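Local structure of Esterase/lipase (Uncultured bacterium, 3K6K) at residues S185-D189 / E251-S257; R42-E46 / I92-T98; K15-F21 / Y286-N291; A148-I152 / W303-I308. The protein probably hydrolyses carboxylic ester bonds, as an alpha/beta-hydrolase esterase or lipase related to hormone-sensitive lipase. All coordinates share one frame; numbering follows the deposited sequence.

Interaction 1: residues S185-D189 / E251-S257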
loop_
_atom_site.group_PDB
_atom_site.type_symbol
_atom_site.label_atom_id
_atom_site.label_comp_id
_atom_site.label_asym_id
_atom_site.label_seq_id
_atom_site.Cartn_x
_atom_site.Cartn_y
_atom_site.Cartn_z
ATOM N N SER A 185 -10.992 -4.772 -0.129
ATOM C CA SER A 185 -11.803 -3.740 0.526
ATOM C C SER A 185 -12.229 -4.151 1.944
ATOM O O SER A 185 -13.440 -4.108 2.270
ATOM C CB SER A 185 -13.099 -3.475 -0.264
ATOM O OG SER A 185 -12.862 -2.927 -1.578
ATOM N N PRO A 186 -11.255 -4.511 2.813
ATOM C CA PRO A 186 -11.615 -5.061 4.109
ATOM C C PRO A 186 -12.424 -4.110 5.014
ATOM O O PRO A 186 -12.170 -2.897 5.045
ATOM C CB PRO A 186 -10.252 -5.425 4.732
ATOM C CG PRO A 186 -9.274 -4.682 4.003
ATOM C CD PRO A 186 -9.801 -4.333 2.669
ATOM N N PHE A 187 -13.420 -4.655 5.706
ATOM C CA PHE A 187 -14.241 -3.878 6.675
ATOM C C PHE A 187 -13.652 -4.178 8.040
ATOM O O PHE A 187 -13.820 -5.275 8.560
ATOM C CB PHE A 187 -15.701 -4.337 6.589
ATOM C CG PHE A 187 -16.679 -3.541 7.465
ATOM C CD1 PHE A 187 -17.897 -4.092 7.807
ATOM C CD2 PHE A 187 -16.395 -2.227 7.880
ATOM C CE1 PHE A 187 -18.789 -3.406 8.569
ATOM C CE2 PHE A 187 -17.294 -1.519 8.604
ATOM C CZ PHE A 187 -18.513 -2.100 8.949
ATOM N N VAL A 188 -12.910 -3.229 8.602
ATOM C CA VAL A 188 -12.114 -3.545 9.751
ATOM C C VAL A 188 -12.228 -2.542 10.866
ATOM O O VAL A 188 -11.527 -2.664 11.873
ATOM C CB VAL A 188 -10.630 -3.749 9.389
ATOM C CG1 VAL A 188 -10.439 -5.119 8.827
ATOM C CG2 VAL A 188 -10.128 -2.661 8.442
ATOM N N ASP A 189 -13.093 -1.550 10.700
ATOM C CA ASP A 189 -13.341 -0.601 11.778
ATOM C C ASP A 189 -14.823 -0.316 11.924
ATOM O O ASP A 189 -15.310 0.630 11.327
ATOM C CB ASP A 189 -12.641 0.705 11.508
ATOM C CG ASP A 189 -12.643 1.631 12.724
ATOM O OD1 ASP A 189 -11.912 2.632 12.720
ATOM O OD2 ASP A 189 -13.381 1.359 13.692
ATOM N N GLU A 251 -14.535 4.576 -2.059
ATOM C CA GLU A 251 -14.841 3.749 -0.926
ATOM C C GLU A 251 -14.937 4.502 0.415
ATOM O O GLU A 251 -13.965 5.091 0.920
ATOM C CB GLU A 251 -13.825 2.612 -0.863
ATOM C CG GLU A 251 -13.954 1.674 -2.022
ATOM C CD GLU A 251 -13.713 0.234 -1.623
ATOM O OE1 GLU A 251 -14.250 -0.126 -0.574
ATOM O OE2 GLU A 251 -13.001 -0.548 -2.328
ATOM N N ALA A 252 -16.134 4.466 0.988
ATOM C CA ALA A 252 -16.337 4.982 2.339
ATOM C C ALA A 252 -15.327 4.317 3.329
ATOM O O ALA A 252 -14.989 4.925 4.334
ATOM C CB ALA A 252 -17.767 4.686 2.788
ATOM N N LEU A 253 -14.906 3.075 3.031
ATOM C CA LEU A 253 -14.027 2.227 3.870
ATOM C C LEU A 253 -12.548 2.173 3.339
ATOM O O LEU A 253 -11.771 1.255 3.622
ATOM C CB LEU A 253 -14.607 0.814 4.012
ATOM C CG LEU A 253 -16.063 0.640 4.484
ATOM C CD1 LEU A 253 -16.414 -0.821 4.751
ATOM C CD2 LEU A 253 -16.281 1.467 5.764
ATOM N N LEU A 254 -12.193 3.159 2.550
ATOM C CA LEU A 254 -10.817 3.334 2.129
ATOM C C LEU A 254 -9.897 3.506 3.314
ATOM O O LEU A 254 -8.769 2.995 3.275
ATOM C CB LEU A 254 -10.638 4.549 1.215
ATOM C CG LEU A 254 -9.189 4.819 0.735
ATOM C CD1 LEU A 254 -8.702 3.726 -0.152
ATOM C CD2 LEU A 254 -9.090 6.190 -0.028
ATOM N N SER A 255 -10.327 4.242 4.341
ATOM C CA SER A 255 -9.400 4.469 5.452
ATOM C C SER A 255 -9.263 3.172 6.276
ATOM O O SER A 255 -8.350 3.083 7.076
ATOM C CB SER A 255 -9.787 5.674 6.317
ATOM O OG SER A 255 -9.845 6.876 5.551
ATOM N N ASP A 256 -10.139 2.172 6.059
ATOM C CA ASP A 256 -9.963 0.838 6.683
ATOM C C ASP A 256 -8.685 0.136 6.142
ATOM O O ASP A 256 -7.872 -0.443 6.904
ATOM C CB ASP A 256 -11.174 -0.106 6.465
ATOM C CG ASP A 256 -12.346 0.114 7.491
ATOM O OD1 ASP A 256 -13.018 -0.862 7.813
ATOM O OD2 ASP A 256 -12.605 1.218 7.996
ATOM N N SER A 257 -8.553 0.180 4.828
ATOM C CA SER A 257 -7.380 -0.315 4.151
ATOM C C SER A 257 -6.113 0.422 4.514
ATOM O O SER A 257 -5.141 -0.225 4.885
ATOM C CB SER A 257 -7.591 -0.343 2.637
ATOM O OG SER A 257 -8.472 -1.398 2.307
HETATM O O HOH W 1 -11.131 -1.230 3.032
HETATM O O HOH W 2 -14.759 2.295 9.118
#
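Asp-256 OD1 is gripped by two successive backbone N-H groups, those of Val-188 and Asp-189. The first bond is nearly straight (172°), although the modelled 2.5 Å from Val-188 N to Asp-256 OD1 is too short to take literally; the second, from Asp-189 N at 3.0 Å, meets the same Asp-256 OD1 from above the carboxylate plane and is more bent. Aspartate suits the place because its short stem lets the carboxylate reach the loop from the first turn of helix 254-266. The Phe-187 ring lies alongside with its edge to Asp-256 OD1, the two planes only 16° apart, while Leu-253 CD1 meets ring atom CD2 of Phe-187 at 3.4 Å. Val-188 CG2 also rests against Asp-256 CB. Swapping Asp-256 for an alanine would probably leave the N-H groups of Val-188 and Asp-189 without their shared acceptor. A water bridges the two segments beside Pro-186, donating hydrogen bonds to Pro-186 O and Leu-253 O and accepting one from Ser-257 OG.

At the far end Ser-185 OG donates to Glu-251 OE2, modelled at 2.5 Å, a length not to be pressed, and itself accepts from Val-282 N. Glu-251 OE1 is hydrogen-bonded to His-281 ND1, consistent with a Ser-His-Glu triad completed by Ser-157. Ser-185 and Gly-248 N, both donors to OE2, together are likely to limit the rotation of this carboxylate. For Asp-256, the two N-H donors, the helix N terminus and a water shared by its OD2 and Asp-189 O would be expected to stabilise a negative charge, despite the nearby Asp-189 carboxylate, itself paired with Arg-194.

Interaction 2: residues R42-E46 / I92-T98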
loop_
_atom_site.group_PDB
_atom_site.type_symbol
_atom_site.label_atom_id
_atom_site.label_comp_id
_atom_site.label_asym_id
_atom_site.label_seq_id
_atom_site.Cartn_x
_atom_site.Cartn_y
_atom_site.Cartn_z
ATOM N N ARG A 42 -31.262 -10.731 1.225
ATOM C CA ARG A 42 -30.478 -11.924 1.051
ATOM C C ARG A 42 -30.929 -12.734 -0.156
ATOM O O ARG A 42 -30.079 -13.089 -0.994
ATOM C CB ARG A 42 -30.501 -12.779 2.310
ATOM C CG ARG A 42 -29.938 -12.068 3.586
ATOM C CD ARG A 42 -29.706 -13.192 4.587
ATOM N NE ARG A 42 -29.182 -12.737 5.854
ATOM C CZ ARG A 42 -29.324 -13.398 7.018
ATOM N NH1 ARG A 42 -30.029 -14.534 7.098
ATOM N NH2 ARG A 42 -28.793 -12.902 8.127
ATOM N N ALA A 43 -32.250 -12.979 -0.241
ATOM C CA ALA A 43 -32.865 -13.675 -1.372
ATOM C C ALA A 43 -32.582 -12.982 -2.701
ATOM O O ALA A 43 -32.301 -13.661 -3.677
ATOM C CB ALA A 43 -34.377 -13.886 -1.178
ATOM N N GLY A 44 -32.606 -11.643 -2.699
ATOM C CA GLY A 44 -32.343 -10.801 -3.877
ATOM C C GLY A 44 -30.878 -10.578 -4.260
ATOM O O GLY A 44 -30.552 -10.421 -5.427
ATOM N N MET A 45 -29.983 -10.558 -3.280
ATOM C CA MET A 45 -28.581 -10.712 -3.576
ATOM C C MET A 45 -28.351 -12.069 -4.243
ATOM O O MET A 45 -27.620 -12.164 -5.218
ATOM C CB MET A 45 -27.790 -10.599 -2.299
ATOM C CG MET A 45 -26.347 -10.206 -2.474
ATOM S SD MET A 45 -25.527 -10.031 -0.849
ATOM C CE MET A 45 -26.837 -9.083 0.021
ATOM N N GLU A 46 -29.010 -13.111 -3.747
ATOM C CA GLU A 46 -28.834 -14.452 -4.308
ATOM C C GLU A 46 -29.276 -14.480 -5.783
ATOM O O GLU A 46 -28.539 -14.955 -6.641
ATOM C CB GLU A 46 -29.552 -15.556 -3.486
ATOM C CG GLU A 46 -29.033 -15.861 -2.034
ATOM C CD GLU A 46 -27.719 -16.687 -1.992
ATOM O OE1 GLU A 46 -27.195 -17.030 -3.046
ATOM O OE2 GLU A 46 -27.199 -17.024 -0.896
ATOM N N ILE A 92 -23.948 -9.674 7.623
ATOM C CA ILE A 92 -25.368 -10.008 7.724
ATOM C C ILE A 92 -25.935 -10.640 6.468
ATOM O O ILE A 92 -27.103 -11.032 6.461
ATOM C CB ILE A 92 -26.252 -8.791 8.135
ATOM C CG1 ILE A 92 -26.140 -7.685 7.118
ATOM C CG2 ILE A 92 -25.830 -8.209 9.487
ATOM C CD1 ILE A 92 -27.307 -6.665 7.192
ATOM N N SER A 93 -25.141 -10.742 5.406
ATOM C CA SER A 93 -25.584 -11.357 4.173
ATOM C C SER A 93 -24.407 -11.945 3.438
ATOM O O SER A 93 -23.267 -11.798 3.865
ATOM C CB SER A 93 -26.245 -10.336 3.292
ATOM O OG SER A 93 -25.490 -9.131 3.306
ATOM N N GLY A 94 -24.690 -12.622 2.333
ATOM C CA GLY A 94 -23.688 -13.020 1.414
ATOM C C GLY A 94 -23.612 -14.510 1.575
ATOM O O GLY A 94 -24.164 -15.019 2.530
ATOM N N SER A 95 -22.911 -15.215 0.676
ATOM C CA SER A 95 -22.779 -16.667 0.849
ATOM C C SER A 95 -21.774 -17.174 -0.144
ATOM O O SER A 95 -21.382 -16.458 -1.064
ATOM C CB SER A 95 -24.129 -17.327 0.563
ATOM O OG SER A 95 -24.459 -17.189 -0.838
ATOM N N PRO A 96 -21.352 -18.428 0.005
ATOM C CA PRO A 96 -20.436 -18.888 -1.013
ATOM C C PRO A 96 -21.016 -18.728 -2.453
ATOM O O PRO A 96 -20.285 -18.333 -3.388
ATOM C CB PRO A 96 -20.213 -20.325 -0.603
ATOM C CG PRO A 96 -20.258 -20.272 0.882
ATOM C CD PRO A 96 -21.352 -19.309 1.200
ATOM N N SER A 97 -22.324 -18.937 -2.601
ATOM C CA SER A 97 -23.010 -18.790 -3.885
ATOM C C SER A 97 -22.979 -17.404 -4.450
ATOM O O SER A 97 -22.693 -17.280 -5.599
ATOM C CB SER A 97 -24.473 -19.269 -3.844
ATOM O OG SER A 97 -24.464 -20.668 -3.601
ATOM N N THR A 98 -23.340 -16.383 -3.678
ATOM C CA THR A 98 -23.253 -15.004 -4.168
ATOM C C THR A 98 -21.862 -14.583 -4.654
ATOM O O THR A 98 -21.774 -13.592 -5.354
ATOM C CB THR A 98 -23.564 -14.009 -3.090
ATOM O OG1 THR A 98 -22.760 -14.304 -1.920
ATOM C CG2 THR A 98 -25.026 -14.055 -2.752
HETATM O O HOH W 3 -27.169 -12.901 0.916
#
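Arg-42 reaches from helix 38-49 to the carbonyl of Ile-92, Arg-42 NE giving a 2.8 Å bond to Ile-92 O and NH2 adding a weak one to the same oxygen. The oxygen lies near the guanidinium plane, at its edge. An extended chain from CG to NE carries the group that far, so a long residue suits this place. One turn further on, Glu-46 OE2 accepts a hydrogen bond from Ser-95 OG at 2.7 Å, on the syn side and 30° out of the carboxylate plane. Its chain folds back at chi2 (-76°), and this bend also brings OE1 of Glu-46 close to Thr-98 CG2. Between these polar ends Met-45 lies across the loop, its CE 3.6 Å from Ser-93 CB and its SD over Gly-94. The backbone of Gly-94 would jam a CB against the preceding carbonyl, which accounts for a glycine there.

A second shell sets these groups. Ser-95 is the N-cap of helix 96-110: its OG accepts Thr-98 N at 3.2 Å, and Thr-98 OG1 returns a 2.7 Å bond to Ser-95 O. Ser-93 OG bonds Gly-89 O, within the HGGG sequence that begins at His-87 and in the hormone-sensitive lipase family supplies the oxyanion hole. Arg-42 NH1 forms a salt bridge with Glu-124, so the guanidinium is held at several points.

Ser-95 OG both donates to Glu-46 and accepts from the helix start, which fixes its rotation, and the carboxylate so placed would probably interact favourably with the positive end of helix 96-110.

Interaction 3: residues K15-F21 / Y286-N291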
loop_
_atom_site.group_PDB
_atom_site.type_symbol
_atom_site.label_atom_id
_atom_site.label_comp_id
_atom_site.label_asym_id
_atom_site.label_seq_id
_atom_site.Cartn_x
_atom_site.Cartn_y
_atom_site.Cartn_z
ATOM N N LYS A 15 -15.843 -3.536 -22.456
ATOM C CA LYS A 15 -15.876 -3.050 -21.071
ATOM C C LYS A 15 -16.443 -1.627 -20.979
ATOM O O LYS A 15 -16.454 -0.894 -21.952
ATOM C CB LYS A 15 -14.466 -3.066 -20.523
ATOM C CG LYS A 15 -13.827 -4.477 -20.422
ATOM C CD LYS A 15 -14.422 -5.380 -19.300
ATOM C CE LYS A 15 -13.618 -6.681 -19.091
ATOM N NZ LYS A 15 -14.161 -7.754 -19.941
ATOM N N MET A 16 -16.964 -1.247 -19.830
ATOM C CA MET A 16 -17.386 0.126 -19.608
ATOM C C MET A 16 -16.183 0.977 -19.209
ATOM O O MET A 16 -15.247 0.470 -18.606
ATOM C CB MET A 16 -18.325 0.257 -18.405
ATOM C CG MET A 16 -19.353 -0.796 -18.213
ATOM S SD MET A 16 -20.916 -0.027 -18.467
ATOM C CE MET A 16 -20.824 0.006 -20.247
ATOM N N ASP A 17 -16.270 2.286 -19.479
ATOM C CA ASP A 17 -15.400 3.247 -18.823
ATOM C C ASP A 17 -15.671 3.206 -17.323
ATOM O O ASP A 17 -16.822 3.248 -16.920
ATOM C CB ASP A 17 -15.625 4.701 -19.304
ATOM C CG ASP A 17 -14.585 5.632 -18.732
ATOM O OD1 ASP A 17 -14.761 6.195 -17.615
ATOM O OD2 ASP A 17 -13.504 5.733 -19.354
ATOM N N PRO A 18 -14.620 3.146 -16.496
ATOM C CA PRO A 18 -14.983 3.075 -15.103
ATOM C C PRO A 18 -15.969 4.132 -14.594
ATOM O O PRO A 18 -16.814 3.813 -13.740
ATOM C CB PRO A 18 -13.636 3.158 -14.397
ATOM C CG PRO A 18 -12.770 2.341 -15.303
ATOM C CD PRO A 18 -13.179 2.851 -16.687
ATOM N N ARG A 19 -15.905 5.355 -15.090
ATOM C CA ARG A 19 -16.774 6.404 -14.544
ATOM C C ARG A 19 -18.247 6.136 -14.927
ATOM O O ARG A 19 -19.166 6.569 -14.226
ATOM C CB ARG A 19 -16.302 7.801 -14.948
ATOM C CG ARG A 19 -15.069 8.309 -14.146
ATOM C CD ARG A 19 -14.720 9.726 -14.631
ATOM N NE ARG A 19 -15.837 10.651 -14.349
ATOM C CZ ARG A 19 -15.984 11.905 -14.796
ATOM N NH1 ARG A 19 -15.076 12.491 -15.578
ATOM N NH2 ARG A 19 -17.068 12.585 -14.434
ATOM N N ASP A 20 -18.429 5.373 -16.004
ATOM C CA ASP A 20 -19.757 5.067 -16.521
ATOM C C ASP A 20 -20.350 3.977 -15.661
ATOM O O ASP A 20 -21.529 4.023 -15.374
ATOM C CB ASP A 20 -19.748 4.724 -18.041
ATOM C CG ASP A 20 -19.354 5.947 -18.895
ATOM O OD1 ASP A 20 -19.466 7.087 -18.337
ATOM O OD2 ASP A 20 -18.900 5.815 -20.079
ATOM N N PHE A 21 -19.507 3.038 -15.222
ATOM C CA PHE A 21 -19.966 1.950 -14.393
ATOM C C PHE A 21 -20.367 2.532 -13.040
ATOM O O PHE A 21 -21.355 2.108 -12.472
ATOM C CB PHE A 21 -18.882 0.868 -14.219
ATOM C CG PHE A 21 -19.334 -0.343 -13.374
ATOM C CD1 PHE A 21 -18.580 -0.768 -12.275
ATOM C CD2 PHE A 21 -20.488 -1.053 -13.701
ATOM C CE1 PHE A 21 -18.972 -1.869 -11.518
ATOM C CE2 PHE A 21 -20.906 -2.160 -12.942
ATOM C CZ PHE A 21 -20.129 -2.561 -11.836
ATOM N N TYR A 286 -16.759 -7.336 -10.644
ATOM C CA TYR A 286 -17.314 -6.767 -11.856
ATOM C C TYR A 286 -16.431 -6.886 -13.113
ATOM O O TYR A 286 -16.540 -6.065 -14.035
ATOM C CB TYR A 286 -17.777 -5.325 -11.584
ATOM C CG TYR A 286 -18.603 -5.240 -10.273
ATOM C CD1 TYR A 286 -18.153 -4.514 -9.171
ATOM C CD2 TYR A 286 -19.833 -5.882 -10.159
ATOM C CE1 TYR A 286 -18.904 -4.476 -7.978
ATOM C CE2 TYR A 286 -20.599 -5.825 -9.005
ATOM C CZ TYR A 286 -20.143 -5.132 -7.917
ATOM O OH TYR A 286 -20.890 -5.147 -6.767
ATOM N N GLY A 287 -15.592 -7.921 -13.167
ATOM C CA GLY A 287 -14.803 -8.226 -14.370
ATOM C C GLY A 287 -15.677 -8.106 -15.594
ATOM O O GLY A 287 -15.271 -7.540 -16.599
ATOM N N LYS A 288 -16.916 -8.578 -15.505
ATOM C CA LYS A 288 -17.807 -8.482 -16.641
ATOM C C LYS A 288 -17.898 -7.061 -17.239
ATOM O O LYS A 288 -17.959 -6.940 -18.470
ATOM C CB LYS A 288 -19.173 -9.030 -16.254
ATOM C CG LYS A 288 -20.287 -8.742 -17.235
ATOM C CD LYS A 288 -21.556 -9.493 -16.786
ATOM C CE LYS A 288 -22.540 -9.788 -17.923
ATOM N NZ LYS A 288 -23.909 -10.096 -17.370
ATOM N N PHE A 289 -17.866 -6.040 -16.362
ATOM C CA PHE A 289 -18.057 -4.596 -16.661
ATOM C C PHE A 289 -16.796 -3.753 -16.664
ATOM O O PHE A 289 -16.593 -2.969 -17.590
ATOM C CB PHE A 289 -19.080 -3.971 -15.697
ATOM C CG PHE A 289 -20.397 -4.714 -15.694
ATOM C CD1 PHE A 289 -20.758 -5.502 -14.606
ATOM C CD2 PHE A 289 -21.192 -4.743 -16.852
ATOM C CE1 PHE A 289 -21.960 -6.222 -14.620
ATOM C CE2 PHE A 289 -22.385 -5.514 -16.891
ATOM C CZ PHE A 289 -22.780 -6.221 -15.766
ATOM N N VAL A 290 -15.945 -3.858 -15.644
ATOM C CA VAL A 290 -14.752 -3.028 -15.690
ATOM C C VAL A 290 -13.475 -3.874 -15.801
ATOM O O VAL A 290 -13.363 -4.947 -15.220
ATOM C CB VAL A 290 -14.701 -2.019 -14.537
ATOM C CG1 VAL A 290 -15.751 -0.973 -14.723
ATOM C CG2 VAL A 290 -14.891 -2.731 -13.169
ATOM N N ASN A 291 -12.524 -3.374 -16.556
ATOM C CA ASN A 291 -11.271 -4.078 -16.850
ATOM C C ASN A 291 -10.362 -4.259 -15.622
ATOM O O ASN A 291 -9.781 -5.342 -15.451
ATOM C CB ASN A 291 -10.521 -3.357 -17.960
ATOM C CG ASN A 291 -9.295 -4.139 -18.434
ATOM O OD1 ASN A 291 -8.168 -3.581 -18.395
ATOM N ND2 ASN A 291 -9.485 -5.455 -18.863
HETATM O O HOH W 4 -13.042 -1.273 -17.969
#
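Phe-21 sets one face of its ring against Phe-289 and its outer end, CE1 and CZ, against Tyr-286. Phe-21 CZ comes over a face of the Tyr-286 ring, 3.5 Å from Tyr-286 CG, with the planes inclined obliquely at 57°. Against Phe-289 the planes are nearly parallel, 18° apart, but slid so far that the rings barely overlap. Over one face of Phe-21, toward its rim, lies Phe-289 CB, a CH-pi contact 4.0 Å from the centroid of the Phe-21 ring. The reach of Phe-21 follows from its first torsion (-178°), which turns the ring opposite its own backbone N and out from helix 18-30. Val-290 CG1 closes in on the stem of this side chain, 3.7 Å from Phe-21 CB; a beta-branched residue can bring one methyl close to that stem.

The three rings form an aromatic cluster that joins the N-terminal region, which in hormone-sensitive lipase relatives contributes to the cap, to the loop ahead of the last helix, 291-305. Asp-17 is the N-cap of helix 18-30, its OD1 accepting Arg-19 N.

Just before that helix the backbones also meet: Met-16 N donates to Phe-289 O at 2.8 Å, and a water links Met-16 O to Asn-291 N. Met-16 CG packs on Phe-289 CB before the rest of the methionine turns away. Lys-15 drapes its aliphatic chain over the turn, CE passing 3.1 Å from Gly-287 O. The turn itself is held by Tyr-286 O, which accepts both Phe-289 N and Val-290 N.

Interaction 4: residues A148-I152 / W303-I308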
loop_
_atom_site.group_PDB
_atom_site.type_symbol
_atom_site.label_atom_id
_atom_site.label_comp_id
_atom_site.label_asym_id
_atom_site.label_seq_id
_atom_site.Cartn_x
_atom_site.Cartn_y
_atom_site.Cartn_z
ATOM N N ALA A 148 0.423 -25.496 7.194
ATOM C CA ALA A 148 -0.079 -24.110 7.113
ATOM C C ALA A 148 0.494 -23.305 5.939
ATOM O O ALA A 148 -0.058 -22.239 5.636
ATOM C CB ALA A 148 0.098 -23.343 8.424
ATOM N N ASP A 149 1.545 -23.827 5.274
ATOM C CA ASP A 149 2.342 -23.101 4.313
ATOM C C ASP A 149 1.792 -23.282 2.916
ATOM O O ASP A 149 2.427 -22.896 1.899
ATOM C CB ASP A 149 3.756 -23.669 4.274
ATOM C CG ASP A 149 4.518 -23.493 5.583
ATOM O OD1 ASP A 149 5.459 -24.289 5.833
ATOM O OD2 ASP A 149 4.212 -22.573 6.360
ATOM N N ARG A 150 0.654 -23.955 2.839
ATOM C CA ARG A 150 0.014 -24.051 1.568
ATOM C C ARG A 150 -1.388 -23.469 1.608
ATOM O O ARG A 150 -2.167 -23.668 0.709
ATOM C CB ARG A 150 0.148 -25.473 0.975
ATOM C CG ARG A 150 1.354 -25.560 -0.040
ATOM C CD ARG A 150 1.843 -26.986 -0.354
ATOM N NE ARG A 150 1.477 -27.907 0.732
ATOM C CZ ARG A 150 2.006 -29.115 0.923
ATOM N NH1 ARG A 150 2.963 -29.569 0.089
ATOM N NH2 ARG A 150 1.582 -29.858 1.959
ATOM N N ILE A 151 -1.641 -22.663 2.623
ATOM C CA ILE A 151 -2.918 -22.035 2.800
ATOM C C ILE A 151 -2.761 -20.534 2.748
ATOM O O ILE A 151 -1.853 -19.985 3.399
ATOM C CB ILE A 151 -3.546 -22.436 4.118
ATOM C CG1 ILE A 151 -3.697 -23.965 4.157
ATOM C CG2 ILE A 151 -4.910 -21.803 4.279
ATOM C CD1 ILE A 151 -4.078 -24.438 5.535
ATOM N N ILE A 152 -3.621 -19.896 1.937
ATOM C CA ILE A 152 -3.889 -18.462 1.991
ATOM C C ILE A 152 -5.294 -18.170 2.550
ATOM O O ILE A 152 -6.252 -18.912 2.309
ATOM C CB ILE A 152 -3.808 -17.860 0.595
ATOM C CG1 ILE A 152 -2.389 -18.041 -0.010
ATOM C CG2 ILE A 152 -4.238 -16.410 0.657
ATOM C CD1 ILE A 152 -1.291 -17.046 0.586
ATOM N N TRP A 303 0.344 -13.034 -6.621
ATOM C CA TRP A 303 0.788 -12.916 -5.266
ATOM C C TRP A 303 0.596 -14.243 -4.585
ATOM O O TRP A 303 1.512 -14.759 -3.929
ATOM C CB TRP A 303 -0.013 -11.881 -4.545
ATOM C CG TRP A 303 0.587 -11.443 -3.251
ATOM C CD1 TRP A 303 1.547 -10.431 -3.055
ATOM C CD2 TRP A 303 0.234 -11.904 -1.951
ATOM N NE1 TRP A 303 1.814 -10.306 -1.705
ATOM C CE2 TRP A 303 1.019 -11.188 -1.014
ATOM C CE3 TRP A 303 -0.664 -12.840 -1.482
ATOM C CZ2 TRP A 303 0.892 -11.389 0.378
ATOM C CZ3 TRP A 303 -0.759 -13.053 -0.132
ATOM C CH2 TRP A 303 0.008 -12.323 0.793
ATOM N N ILE A 304 -0.596 -14.789 -4.719
ATOM C CA ILE A 304 -0.887 -15.967 -3.985
ATOM C C ILE A 304 0.071 -17.040 -4.421
ATOM O O ILE A 304 0.774 -17.622 -3.613
ATOM C CB ILE A 304 -2.349 -16.443 -4.128
ATOM C CG1 ILE A 304 -3.262 -15.606 -3.238
ATOM C CG2 ILE A 304 -2.479 -17.937 -3.710
ATOM C CD1 ILE A 304 -4.730 -15.784 -3.559
ATOM N N SER A 305 0.131 -17.273 -5.725
ATOM C CA SER A 305 0.784 -18.467 -6.207
ATOM C C SER A 305 2.305 -18.340 -6.146
ATOM O O SER A 305 3.009 -19.259 -6.573
ATOM C CB SER A 305 0.250 -18.846 -7.611
ATOM O OG SER A 305 1.178 -18.449 -8.589
ATOM N N ALA A 306 2.804 -17.229 -5.604
ATOM C CA ALA A 306 4.233 -17.048 -5.382
ATOM C C ALA A 306 4.641 -17.040 -3.886
ATOM O O ALA A 306 5.800 -16.787 -3.563
ATOM C CB ALA A 306 4.717 -15.809 -6.067
ATOM N N ARG A 307 3.700 -17.321 -2.981
ATOM C CA ARG A 307 4.015 -17.515 -1.543
ATOM C C ARG A 307 3.966 -18.994 -1.291
ATOM O O ARG A 307 4.713 -19.515 -0.481
ATOM C CB ARG A 307 3.081 -16.761 -0.626
ATOM C CG ARG A 307 3.010 -15.329 -1.003
ATOM C CD ARG A 307 3.167 -14.428 0.167
ATOM N NE ARG A 307 3.872 -13.135 -0.059
ATOM C CZ ARG A 307 4.178 -12.508 -1.219
ATOM N NH1 ARG A 307 3.880 -13.003 -2.432
ATOM N NH2 ARG A 307 4.805 -11.325 -1.140
ATOM N N ILE A 308 3.179 -19.672 -2.072
ATOM C CA ILE A 308 3.247 -21.092 -2.141
ATOM C C ILE A 308 4.573 -21.461 -2.907
ATOM O O ILE A 308 4.565 -21.830 -4.081
ATOM C CB ILE A 308 2.007 -21.577 -2.800
ATOM C CG1 ILE A 308 0.824 -20.895 -2.141
ATOM C CG2 ILE A 308 1.883 -23.031 -2.722
ATOM C CD1 ILE A 308 0.331 -21.482 -0.944
#
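Ile-152 is the main bump of this contact, and the hollow it enters is formed by Ile-304 and Trp-303 on helix 291-305. Its CG1 presses on Ile-304 CG2 at 3.7 Å, while its CG2 lies 4.1 Å from Ile-304 CG1, so the two branched side chains interlock as they cross. The second torsion of Ile-152 (-76°) bends CD1 toward the indole, where it reaches Trp-303 CZ3 at 4.1 Å from an oblique direction.

A second bump comes from the opposite partner. Ile-308, just past the helix, sends CD1 down onto the backbone of Arg-150, 3.6 Å from Arg-150 CA, and lays CG2 against Arg-150 CG at 3.7 Å. The arginine thus offers its aliphatic stem here and turns its charged end away, with NH2 bonding Ala-145 O.

Cutting Ile-152 back to an alanine would probably open a gap between strand 151-156 and the helix, leaving Ile-304 CG2 and Trp-303 CZ3 without this neighbour.

In the alpha/beta-hydrolase fold this is the last helix covering one side of the sheet; Val-182 on the neighbouring strand extends the same apolar patch. Trp-303 NE1 is hydrogen-bonded to Glu-272, and the Arg-307 guanidinium lies over part of one ring face. Across the two segments the contact is apolar, so it depends on shape and on excluding water, which suits branched isoleucines.

Overall arrangement
From the N terminus, residues 15-21 open the first and longest loop, which interaction 3 closes at 286-291. Interaction 2 lies nested inside it, tying helix 38-49 to the start of helix 96-110 around the first strands of the sheet. Segment 148-152, entering strand 151-156, begins interaction 4, which closes at 303-308 and therefore crosses interaction 3. Interaction 1 joins the loop after strand 180-184 to the start of helix 254-266, and is nested within both. None touches another. Interactions 2 and 3 secure the N-terminal helices to the hydrolase body, interaction 1 takes in part of the probable catalytic site, and interaction 4 seats the last helix on the sheet.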